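Local coordinates for TTHB210-like domain-containing protein (Thermus thermophilus, PDB 3VG8) that is of unknown function but assembles into a novel homodecamer and is controlled by a sigma-E/anti-sigma-E regulatory system, at residues 40-52 against 93-107. The protein carries 1 engineered substitution. Sequence-based numbering, arbitrary orientation.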
loop_
_atom_site.group_PDB
_atom_site.type_symbol
_atom_site.label_atom_id
_atom_site.label_comp_id
_atom_site.label_asym_id
_atom_site.label_seq_id
_atom_site.Cartn_x
_atom_site.Cartn_y
_atom_site.Cartn_z
ATOM N N GLY F 40 -21.282 26.421 5.729
ATOM C CA GLY F 40 -22.230 27.218 4.984
ATOM C C GLY F 40 -22.040 27.148 3.483
ATOM O O GLY F 40 -22.649 27.942 2.760
ATOM N N ASN F 41 -21.200 26.223 3.023
ATOM C CA ASN F 41 -20.966 26.021 1.590
ATOM C C ASN F 41 -22.045 25.065 1.051
ATOM O O ASN F 41 -22.397 24.084 1.716
ATOM C CB ASN F 41 -19.616 25.349 1.347
ATOM C CG ASN F 41 -18.462 26.166 1.854
ATOM O OD1 ASN F 41 -18.361 27.346 1.556
ATOM N ND2 ASN F 41 -17.575 25.538 2.626
ATOM N N LEU F 42 -22.553 25.342 -0.144
ATOM C CA LEU F 42 -23.551 24.484 -0.772
ATOM C C LEU F 42 -22.858 23.213 -1.287
ATOM O O LEU F 42 -21.953 23.273 -2.118
ATOM C CB LEU F 42 -24.214 25.206 -1.935
ATOM C CG LEU F 42 -25.215 24.375 -2.751
ATOM C CD1 LEU F 42 -26.380 23.939 -1.874
ATOM C CD2 LEU F 42 -25.716 25.223 -3.940
ATOM N N VAL F 43 -23.303 22.070 -0.783
ATOM C CA VAL F 43 -22.740 20.767 -1.136
ATOM C C VAL F 43 -23.488 20.070 -2.276
ATOM O O VAL F 43 -22.870 19.454 -3.162
ATOM C CB VAL F 43 -22.745 19.837 0.116
ATOM C CG1 VAL F 43 -22.184 18.464 -0.218
ATOM C CG2 VAL F 43 -21.889 20.468 1.212
ATOM N N LYS F 44 -24.812 20.167 -2.261
ATOM C CA LYS F 44 -25.605 19.500 -3.291
ATOM C C LYS F 44 -27.023 20.009 -3.425
ATOM O O LYS F 44 -27.550 20.638 -2.525
ATOM C CB LYS F 44 -25.632 17.984 -3.059
ATOM C CG LYS F 44 -26.248 17.512 -1.729
ATOM C CD LYS F 44 -26.187 15.972 -1.647
ATOM C CE LYS F 44 -26.488 15.407 -0.267
ATOM N NZ LYS F 44 -26.250 13.918 -0.197
ATOM N N VAL F 45 -27.608 19.708 -4.582
ATOM C CA VAL F 45 -28.954 20.091 -4.981
ATOM C C VAL F 45 -29.748 18.784 -5.121
ATOM O O VAL F 45 -29.415 17.926 -5.950
ATOM C CB VAL F 45 -28.872 20.817 -6.327
ATOM C CG1 VAL F 45 -30.246 21.204 -6.811
ATOM C CG2 VAL F 45 -27.991 22.042 -6.166
ATOM N N VAL F 46 -30.799 18.630 -4.320
ATOM C CA VAL F 46 -31.560 17.383 -4.306
ATOM C C VAL F 46 -33.024 17.450 -4.781
ATOM O O VAL F 46 -33.830 18.152 -4.187
ATOM C CB VAL F 46 -31.544 16.791 -2.871
ATOM C CG1 VAL F 46 -32.242 15.445 -2.832
ATOM C CG2 VAL F 46 -30.117 16.657 -2.377
ATOM N N PHE F 47 -33.348 16.729 -5.852
ATOM C CA PHE F 47 -34.726 16.661 -6.356
ATOM C C PHE F 47 -35.378 15.409 -5.763
ATOM O O PHE F 47 -34.763 14.348 -5.715
ATOM C CB PHE F 47 -34.756 16.553 -7.886
ATOM C CG PHE F 47 -34.228 17.759 -8.576
ATOM C CD1 PHE F 47 -32.875 17.883 -8.851
ATOM C CD2 PHE F 47 -35.077 18.817 -8.892
ATOM C CE1 PHE F 47 -32.376 19.040 -9.424
ATOM C CE2 PHE F 47 -34.583 19.975 -9.464
ATOM C CZ PHE F 47 -33.232 20.085 -9.729
HETATM N N MSE F 48 -36.619 15.536 -5.315
HETATM C CA MSE F 48 -37.356 14.414 -4.728
HETATM C C MSE F 48 -38.416 13.947 -5.705
HETATM O O MSE F 48 -39.250 14.753 -6.122
HETATM C CB MSE F 48 -38.094 14.858 -3.470
HETATM C CG MSE F 48 -37.223 15.358 -2.356
HETATM SE SE MSE F 48 -36.201 13.892 -1.709
HETATM C CE MSE F 48 -37.664 12.724 -1.150
ATOM N N VAL F 49 -38.398 12.667 -6.077
ATOM C CA VAL F 49 -39.426 12.141 -6.973
ATOM C C VAL F 49 -39.983 10.800 -6.520
ATOM O O VAL F 49 -39.232 9.883 -6.168
ATOM C CB VAL F 49 -38.926 11.990 -8.451
ATOM C CG1 VAL F 49 -38.500 13.348 -8.993
ATOM C CG2 VAL F 49 -37.795 10.997 -8.539
ATOM N N PRO F 50 -41.320 10.661 -6.530
ATOM C CA PRO F 50 -41.926 9.390 -6.111
ATOM C C PRO F 50 -41.723 8.386 -7.232
ATOM O O PRO F 50 -41.876 8.724 -8.410
ATOM C CB PRO F 50 -43.416 9.733 -5.931
ATOM C CG PRO F 50 -43.468 11.263 -5.930
ATOM C CD PRO F 50 -42.355 11.647 -6.876
ATOM N N LEU F 51 -41.353 7.170 -6.865
ATOM C CA LEU F 51 -41.125 6.106 -7.826
ATOM C C LEU F 51 -42.392 5.863 -8.653
ATOM O O LEU F 51 -42.333 5.651 -9.875
ATOM C CB LEU F 51 -40.733 4.817 -7.086
ATOM C CG LEU F 51 -40.491 3.560 -7.941
ATOM C CD1 LEU F 51 -39.406 3.816 -8.966
ATOM C CD2 LEU F 51 -40.105 2.404 -7.039
ATOM N N LYS F 52 -43.543 5.905 -7.993
ATOM C CA LYS F 52 -44.798 5.672 -8.696
ATOM C C LYS F 52 -44.995 6.619 -9.875
ATOM O O LYS F 52 -45.512 6.201 -10.909
ATOM C CB LYS F 52 -45.996 5.790 -7.751
ATOM C CG LYS F 52 -47.311 5.385 -8.442
ATOM C CD LYS F 52 -48.495 5.382 -7.500
ATOM C CE LYS F 52 -48.904 6.797 -7.139
ATOM N NZ LYS F 52 -50.005 6.811 -6.137
ATOM N N PRO F 93 -42.280 4.833 -1.871
ATOM C CA PRO F 93 -40.924 4.897 -2.423
ATOM C C PRO F 93 -40.662 6.164 -3.221
ATOM O O PRO F 93 -41.494 6.605 -4.016
ATOM C CB PRO F 93 -40.838 3.637 -3.295
ATOM C CG PRO F 93 -41.809 2.691 -2.645
ATOM C CD PRO F 93 -42.971 3.611 -2.326
ATOM N N HIS F 94 -39.492 6.743 -2.990
ATOM C CA HIS F 94 -39.033 7.950 -3.667
ATOM C C HIS F 94 -37.591 7.753 -4.146
ATOM O O HIS F 94 -36.942 6.753 -3.829
ATOM C CB HIS F 94 -39.022 9.143 -2.708
ATOM C CG HIS F 94 -40.342 9.820 -2.562
ATOM N ND1 HIS F 94 -41.420 9.225 -1.944
ATOM C CD2 HIS F 94 -40.765 11.037 -2.973
ATOM C CE1 HIS F 94 -42.453 10.047 -1.985
ATOM N NE2 HIS F 94 -42.084 11.153 -2.605
ATOM N N TYR F 95 -37.113 8.712 -4.932
ATOM C CA TYR F 95 -35.732 8.722 -5.368
ATOM C C TYR F 95 -35.241 10.148 -5.150
ATOM O O TYR F 95 -35.985 11.134 -5.343
ATOM C CB TYR F 95 -35.572 8.296 -6.834
ATOM C CG TYR F 95 -34.960 6.915 -6.963
ATOM C CD1 TYR F 95 -33.567 6.729 -6.961
ATOM C CD2 TYR F 95 -35.774 5.784 -7.003
ATOM C CE1 TYR F 95 -33.010 5.432 -6.995
ATOM C CE2 TYR F 95 -35.244 4.515 -7.034
ATOM C CZ TYR F 95 -33.861 4.336 -7.029
ATOM O OH TYR F 95 -33.365 3.047 -7.035
ATOM N N HIS F 96 -34.017 10.248 -4.655
ATOM C CA HIS F 96 -33.401 11.539 -4.423
ATOM C C HIS F 96 -32.452 11.689 -5.585
ATOM O O HIS F 96 -31.539 10.895 -5.728
ATOM C CB HIS F 96 -32.586 11.545 -3.122
ATOM C CG HIS F 96 -33.412 11.600 -1.877
ATOM N ND1 HIS F 96 -34.450 10.727 -1.626
ATOM C CD2 HIS F 96 -33.322 12.397 -0.784
ATOM C CE1 HIS F 96 -34.962 10.983 -0.434
ATOM N NE2 HIS F 96 -34.295 11.992 0.096
ATOM N N ILE F 97 -32.664 12.682 -6.429
ATOM C CA ILE F 97 -31.756 12.877 -7.540
ATOM C C ILE F 97 -30.895 14.045 -7.080
ATOM O O ILE F 97 -31.369 15.172 -6.895
ATOM C CB ILE F 97 -32.512 13.220 -8.833
ATOM C CG1 ILE F 97 -33.631 12.198 -9.071
ATOM C CG2 ILE F 97 -31.559 13.195 -9.996
ATOM C CD1 ILE F 97 -33.130 10.793 -9.274
ATOM N N GLU F 98 -29.620 13.757 -6.896
ATOM C CA GLU F 98 -28.694 14.731 -6.372
ATOM C C GLU F 98 -27.611 15.213 -7.339
ATOM O O GLU F 98 -26.937 14.416 -7.994
ATOM C CB GLU F 98 -28.028 14.147 -5.113
ATOM C CG GLU F 98 -28.908 13.201 -4.291
ATOM C CD GLU F 98 -28.314 12.887 -2.912
ATOM O OE1 GLU F 98 -27.114 12.543 -2.827
ATOM O OE2 GLU F 98 -29.059 12.986 -1.911
ATOM N N LEU F 99 -27.474 16.529 -7.412
ATOM C CA LEU F 99 -26.448 17.186 -8.219
ATOM C C LEU F 99 -25.423 17.611 -7.158
ATOM O O LEU F 99 -25.663 18.556 -6.414
ATOM C CB LEU F 99 -27.038 18.410 -8.926
ATOM C CG LEU F 99 -27.698 18.132 -10.280
ATOM C CD1 LEU F 99 -28.789 17.096 -10.113
ATOM C CD2 LEU F 99 -28.256 19.429 -10.872
ATOM N N VAL F 100 -24.299 16.903 -7.094
ATOM C CA VAL F 100 -23.274 17.146 -6.082
ATOM C C VAL F 100 -22.152 18.034 -6.596
ATOM O O VAL F 100 -21.564 17.769 -7.616
ATOM C CB VAL F 100 -22.721 15.790 -5.552
ATOM C CG1 VAL F 100 -21.897 16.018 -4.284
ATOM C CG2 VAL F 100 -23.897 14.826 -5.264
ATOM N N LEU F 101 -21.859 19.093 -5.859
ATOM C CA LEU F 101 -20.879 20.072 -6.285
ATOM C C LEU F 101 -19.445 19.871 -5.805
ATOM O O LEU F 101 -18.612 20.754 -5.989
ATOM C CB LEU F 101 -21.393 21.462 -5.899
ATOM C CG LEU F 101 -22.928 21.561 -6.034
ATOM C CD1 LEU F 101 -23.383 22.966 -5.669
ATOM C CD2 LEU F 101 -23.365 21.223 -7.466
ATOM N N VAL F 102 -19.177 18.724 -5.180
ATOM C CA VAL F 102 -17.839 18.353 -4.710
ATOM C C VAL F 102 -17.676 16.831 -4.939
ATOM O O VAL F 102 -18.655 16.124 -5.187
ATOM C CB VAL F 102 -17.655 18.638 -3.203
ATOM C CG1 VAL F 102 -17.651 20.129 -2.940
ATOM C CG2 VAL F 102 -18.784 17.969 -2.417
ATOM N N SER F 103 -16.452 16.329 -4.835
ATOM C CA SER F 103 -16.185 14.901 -5.038
ATOM C C SER F 103 -17.020 14.065 -4.074
ATOM O O SER F 103 -17.402 14.539 -2.999
ATOM C CB SER F 103 -14.705 14.597 -4.785
ATOM O OG SER F 103 -14.431 14.634 -3.385
ATOM N N VAL F 104 -17.258 12.810 -4.438
ATOM C CA VAL F 104 -18.072 11.936 -3.605
ATOM C C VAL F 104 -17.450 11.734 -2.231
ATOM O O VAL F 104 -18.165 11.635 -1.240
ATOM C CB VAL F 104 -18.345 10.571 -4.306
ATOM C CG1 VAL F 104 -17.029 9.824 -4.578
ATOM C CG2 VAL F 104 -19.279 9.734 -3.450
ATOM N N ASP F 105 -16.123 11.712 -2.151
ATOM C CA ASP F 105 -15.485 11.546 -0.846
ATOM C C ASP F 105 -15.644 12.816 -0.004
ATOM O O ASP F 105 -15.894 12.741 1.204
ATOM C CB ASP F 105 -13.998 11.184 -0.989
ATOM C CG ASP F 105 -13.786 9.805 -1.592
ATOM O OD1 ASP F 105 -14.475 8.839 -1.191
ATOM O OD2 ASP F 105 -12.914 9.679 -2.474
ATOM N N GLN F 106 -15.484 13.977 -0.633
ATOM C CA GLN F 106 -15.652 15.248 0.069
ATOM C C GLN F 106 -17.096 15.378 0.571
ATOM O O GLN F 106 -17.336 15.898 1.649
ATOM C CB GLN F 106 -15.360 16.437 -0.856
ATOM C CG GLN F 106 -13.928 16.949 -0.822
ATOM C CD GLN F 106 -13.455 17.292 0.586
ATOM O OE1 GLN F 106 -14.029 18.150 1.264
ATOM N NE2 GLN F 106 -12.399 16.621 1.029
ATOM N N GLU F 107 -18.051 14.916 -0.232
ATOM C CA GLU F 107 -19.458 15.001 0.140
ATOM C C GLU F 107 -19.693 14.231 1.431
ATOM O O GLU F 107 -20.297 14.751 2.370
ATOM C CB GLU F 107 -20.336 14.437 -0.992
ATOM C CG GLU F 107 -21.838 14.522 -0.775
ATOM C CD GLU F 107 -22.391 13.308 -0.036
ATOM O OE1 GLU F 107 -21.844 12.199 -0.211
ATOM O OE2 GLU F 107 -23.379 13.458 0.706
HETATM O O HOH W 1 -43.978 5.760 -5.162
#
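K44 reaches across to two acids at once: its NZ lies 3.1 Å from E98 OE1 and 3.0 Å from E107 OE2, meeting both oxygens from above their carboxylate planes. The lysine gets there by setting CG between its backbone N and carbonyl carbon (chi1 61°) and then running extended, so that its charge spans the gap to both carboxylates, which suits a long, flexible cation. With an alanine here, the two neighbouring carboxylates would probably lose their shared cation and be left to repel each other. Because E107 lies on helix 104-110, the salt bridges tie that helix to the sheet; E98 OE1 also accepts from N80, and E107 OE1, the oxygen not used by K44, is hydrogen-bonded to Y116 OH. Backbone pairing carries most of the remaining polar contact, from L101 N to V43 O at one end to L51 N and P93 O at the other; the F47 N to I97 O bond, at 2.7 Å, is nearly straight. Strand 42-50 is the middle of a five-stranded antiparallel sheet, 94-100 lies between it and 78-84, and V43 and K44 form a classic beta bulge against A35. On the K44 face, the bent chain of M48 lays SE, selenium standing in for methionine's polarisable sulfur, over the H96 ring, 3.3 Å from its centroid, in a Met-aromatic contact. P50 CA sits over a face of the H94 imidazole in a CH-pi contact. The other face is aliphatic and aromatic, as suits a buried layer: V45 CB packs on L99 CB at 4.0 Å, and L99 CD1 meets the edge of the F47 ring, which also packs on V79 of a second subunit.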